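Whirlin (Mus musculus, PDB 6FDD) serves as a scaffold of the USH2 complex in hearing and vision, needed for elongating and maintaining the stereocilia of inner-ear hair cells. Local coordinates at residues Thr40-Val43 with Glu44-Val47; Leu53-Thr56 with His57-Ser61. One frame throughout, in Å; residues are numbered along the deposited sequence. Where two conformers were deposited one is given.

Contact 1. Residues Thr40-Val43 with Glu44-Val47; sequences TISV and EAMV
S42 OG accepts the backbone N-H of A45 at 2.9 Å (OG to N), a nearly straight bond with an N-H...O angle of 165°. With chi1 at 68°, OG stands between the backbone N and the carbonyl carbon of S42, from where it reaches A45 N. Its own proton goes to E44 OE1, but weakly, at 3.4 Å from OG to OE1. Two backbone bonds then start the helical ladder: M46 N donates to S42 O and V47 N to V43 O, the latter at 2.9 Å. Beside the polar cap, I41 rests the end of its extended side chain, CD1, against the root of M46, a selenomethionine, with CD1 3.8 Å from M46 CB. Nearer its own root, I41 CB meets the methyl of A45. The carboxylate of E44 folds back because the chain bends at chi2 (88°), bringing CD to 3.7 Å from V43 CG1. In the next shell R77 of helix 75-81 takes the stronger hold on E44, its NE forming a salt bridge with OE2, while V43 and M46 both lie against Y36 of helix 23-37. Were S42 an alanine, the N-H of A45 would probably be left without its side-chain acceptor, and E44 OE1 would lose a minor, weak bond. These contacts lie at the start of helix 43-53 in the HHD2 domain of whirlin, a small all-helical domain. With S42 as N-cap, the apolar contact of I41, the residue before the cap, with M46, four residues after it, makes the hydrophobic staple that accompanies the serine N-cap.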
loop_
_atom_site.group_PDB
_atom_site.type_symbol
_atom_site.label_atom_id
_atom_site.label_comp_id
_atom_site.label_asym_id
_atom_site.label_seq_id
_atom_site.Cartn_x
_atom_site.Cartn_y
_atom_site.Cartn_z
ATOM N N THR A 40 -2.616 -4.651 13.795
ATOM C CA THR A 40 -2.465 -3.458 14.656
ATOM C C THR A 40 -3.286 -2.297 14.133
ATOM O O THR A 40 -3.807 -1.511 14.929
ATOM C CB THR A 40 -0.979 -3.050 14.772
ATOM O OG1 THR A 40 -0.256 -4.172 15.255
ATOM C CG2 THR A 40 -0.762 -1.879 15.722
ATOM N N ILE A 41 -3.381 -2.172 12.805
ATOM C CA ILE A 41 -4.109 -1.062 12.165
ATOM C C ILE A 41 -5.134 -1.591 11.153
ATOM O O ILE A 41 -4.934 -2.646 10.552
ATOM C CB ILE A 41 -3.131 -0.018 11.519
ATOM C CG1 ILE A 41 -2.386 -0.587 10.295
ATOM C CG2 ILE A 41 -2.142 0.557 12.590
ATOM C CD1 ILE A 41 -1.440 0.412 9.533
ATOM N N SER A 42 -6.222 -0.843 10.973
ATOM C CA SER A 42 -7.257 -1.168 9.990
ATOM C C SER A 42 -6.733 -0.956 8.571
ATOM O O SER A 42 -5.766 -0.229 8.369
ATOM C CB SER A 42 -8.473 -0.264 10.199
ATOM O OG SER A 42 -8.140 1.075 9.868
ATOM N N VAL A 43 -7.427 -1.544 7.564
ATOM C CA VAL A 43 -7.079 -1.315 6.158
ATOM C C VAL A 43 -7.151 0.218 5.844
ATOM O O VAL A 43 -6.328 0.721 5.091
ATOM C CB VAL A 43 -7.953 -2.169 5.180
ATOM C CG1 VAL A 43 -9.434 -1.782 5.240
ATOM C CG2 VAL A 43 -7.415 -2.098 3.758
ATOM N N GLU A 44 -8.110 0.938 6.459
ATOM C CA GLU A 44 -8.266 2.383 6.240
ATOM C C GLU A 44 -7.094 3.163 6.805
ATOM O O GLU A 44 -6.577 4.049 6.126
ATOM C CB GLU A 44 -9.578 2.906 6.844
ATOM C CG GLU A 44 -10.830 2.363 6.172
ATOM C CD GLU A 44 -11.348 1.052 6.732
ATOM O OE1 GLU A 44 -10.805 0.574 7.758
ATOM O OE2 GLU A 44 -12.351 0.546 6.189
ATOM N N ALA A 45 -6.651 2.834 8.039
ATOM C CA ALA A 45 -5.496 3.525 8.637
ATOM C C ALA A 45 -4.258 3.285 7.757
ATOM O O ALA A 45 -3.472 4.213 7.517
ATOM C CB ALA A 45 -5.268 3.052 10.059
HETATM N N MSE A 46 -4.127 2.056 7.220
HETATM C CA MSE A 46 -3.006 1.720 6.339
HETATM C C MSE A 46 -3.055 2.547 5.051
HETATM O O MSE A 46 -2.026 3.092 4.614
HETATM C CB MSE A 46 -3.002 0.208 6.028
HETATM C CG MSE A 46 -1.725 -0.245 5.327
HETATM SE SE MSE A 46 -2.070 -1.786 4.190
HETATM C CE MSE A 46 -3.270 -0.937 2.838
ATOM N N VAL A 47 -4.252 2.641 4.427
ATOM C CA VAL A 47 -4.436 3.407 3.201
ATOM C C VAL A 47 -4.056 4.882 3.433
ATOM O O VAL A 47 -3.338 5.465 2.613
ATOM C CB VAL A 47 -5.875 3.240 2.666
ATOM C CG1 VAL A 47 -6.237 4.342 1.674
ATOM C CG2 VAL A 47 -6.043 1.852 2.021
#

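Contact 2. Residues Leu53-Thr56 with His57-Ser61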
loop_
_atom_site.group_PDB
_atom_site.type_symbol
_atom_site.label_atom_id
_atom_site.label_comp_id
_atom_site.label_asym_id
_atom_site.label_seq_id
_atom_site.Cartn_x
_atom_site.Cartn_y
_atom_site.Cartn_z
ATOM N N LEU A 53 2.588 8.848 2.035
ATOM C CA LEU A 53 3.864 8.413 1.459
ATOM C C LEU A 53 3.945 8.591 -0.060
ATOM O O LEU A 53 4.969 9.039 -0.581
ATOM C CB LEU A 53 4.082 6.926 1.824
ATOM C CG LEU A 53 5.366 6.269 1.326
ATOM C CD1 LEU A 53 6.594 6.839 2.053
ATOM C CD2 LEU A 53 5.295 4.759 1.509
ATOM N N LEU A 54 2.895 8.175 -0.773
ATOM C CA LEU A 54 2.860 8.136 -2.237
ATOM C C LEU A 54 2.438 9.483 -2.825
ATOM O O LEU A 54 1.283 9.668 -3.216
ATOM C CB LEU A 54 1.961 6.962 -2.685
ATOM C CG LEU A 54 2.297 5.594 -2.063
ATOM C CD1 LEU A 54 1.278 4.553 -2.460
ATOM C CD2 LEU A 54 3.737 5.140 -2.417
ATOM N N ASN A 55 3.390 10.431 -2.855
ATOM C CA ASN A 55 3.139 11.817 -3.259
ATOM C C ASN A 55 3.038 12.067 -4.763
ATOM O O ASN A 55 2.334 12.992 -5.156
ATOM C CB ASN A 55 4.170 12.760 -2.642
ATOM C CG ASN A 55 5.594 12.494 -3.067
ATOM O OD1 ASN A 55 6.088 11.378 -2.975
ATOM N ND2 ASN A 55 6.291 13.512 -3.537
ATOM N N THR A 56 3.735 11.294 -5.598
ATOM C CA THR A 56 3.713 11.530 -7.049
ATOM C C THR A 56 2.720 10.618 -7.788
ATOM O O THR A 56 2.258 9.615 -7.243
ATOM C CB THR A 56 5.115 11.351 -7.640
ATOM O OG1 THR A 56 5.417 9.955 -7.635
ATOM C CG2 THR A 56 6.187 12.151 -6.896
ATOM N N HIS A 57 2.422 10.960 -9.059
ATOM C CA HIS A 57 1.526 10.171 -9.914
ATOM C C HIS A 57 2.058 8.729 -10.064
ATOM O O HIS A 57 1.298 7.779 -9.857
ATOM C CB HIS A 57 1.372 10.855 -11.286
ATOM C CG HIS A 57 0.398 10.172 -12.191
ATOM N ND1 HIS A 57 -0.970 10.365 -12.063
ATOM C CD2 HIS A 57 0.626 9.300 -13.201
ATOM C CE1 HIS A 57 -1.528 9.608 -12.999
ATOM N NE2 HIS A 57 -0.607 8.957 -13.715
ATOM N N ALA A 58 3.371 8.578 -10.352
ATOM C CA ALA A 58 4.008 7.265 -10.498
ATOM C C ALA A 58 3.915 6.460 -9.198
ATOM O O ALA A 58 3.663 5.261 -9.251
ATOM C CB ALA A 58 5.464 7.420 -10.918
ATOM N N LYS A 59 4.091 7.118 -8.029
ATOM C CA LYS A 59 4.014 6.416 -6.739
ATOM C C LYS A 59 2.621 5.907 -6.440
ATOM O O LYS A 59 2.496 4.821 -5.880
ATOM C CB LYS A 59 4.548 7.281 -5.591
ATOM C CG LYS A 59 6.062 7.439 -5.598
ATOM C CD LYS A 59 6.494 8.438 -4.548
ATOM C CE LYS A 59 7.913 8.895 -4.777
ATOM N NZ LYS A 59 8.327 9.922 -3.780
ATOM N N PHE A 60 1.570 6.662 -6.843
ATOM C CA PHE A 60 0.172 6.271 -6.654
ATOM C C PHE A 60 -0.123 4.899 -7.301
ATOM O O PHE A 60 -0.914 4.132 -6.748
ATOM C CB PHE A 60 -0.815 7.354 -7.153
ATOM C CG PHE A 60 -2.274 7.005 -6.909
ATOM C CD1 PHE A 60 -2.858 7.206 -5.662
ATOM C CD2 PHE A 60 -3.049 6.428 -7.913
ATOM C CE1 PHE A 60 -4.198 6.861 -5.431
ATOM C CE2 PHE A 60 -4.383 6.071 -7.676
ATOM C CZ PHE A 60 -4.948 6.293 -6.437
ATOM N N SER A 61 0.547 4.582 -8.435
ATOM C CA SER A 61 0.389 3.290 -9.131
ATOM C C SER A 61 0.696 2.075 -8.238
ATOM O O SER A 61 0.176 0.982 -8.488
ATOM C CB SER A 61 1.222 3.252 -10.412
ATOM O OG SER A 61 2.584 2.993 -10.136
#
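T56 is the N-cap of the short, weakly bonded helix at about 57-60, and the side chain of K59 is laid back across it. T56 OG1, set between its backbone N and carbonyl carbon (chi1 72°), accepts K59 N at 3.2 Å. The same oxygen lies against the aliphatic part of K59, 3.3 Å from CG. From there the lysine, extended beyond CG, runs obliquely past T56 to N55, where NZ donates to OD1 at 2.8 Å, in the carbonyl plane of N55 and on a lone pair of OD1. The ammonium is shared with E25 of helix 23-37, a salt bridge that ties this surface turn to an earlier helix. L54, the centre of an inverse gamma turn, approaches K59 nearer its backbone: CD1 comes to 3.6 Å from K59 O, and the two CB atoms are 3.9 Å apart. Its isobutyl group also packs on M29, L62 and L63, in the interior of the domain. On the backbone, F60 N donates to T56 O at 3.1 Å. The hydroxyl of S61 turns back to donate to A58 O, with OG 2.7 Å from that oxygen and in its carbonyl plane.

After helices 11-20 and 23-37, the chain reaches contact 1, where the loop 40-43 turns into helix 43-53. That helix carries it to the other side of the domain's centre, and contact 2 closes the tight turn from its end into helix 57-60. The two are in series: contact 1 is complete before contact 2 opens, so they neither nest nor cross. Their centres lie about 18 Å apart, with the nearest atoms about 7 Å apart. The two share helix 23-37 as a neighbour; contact 1 also meets helix 75-81, contact 2 also helices 11-20 and 62-67. Helix 23-37 is thus common to both ends of helix 43-53.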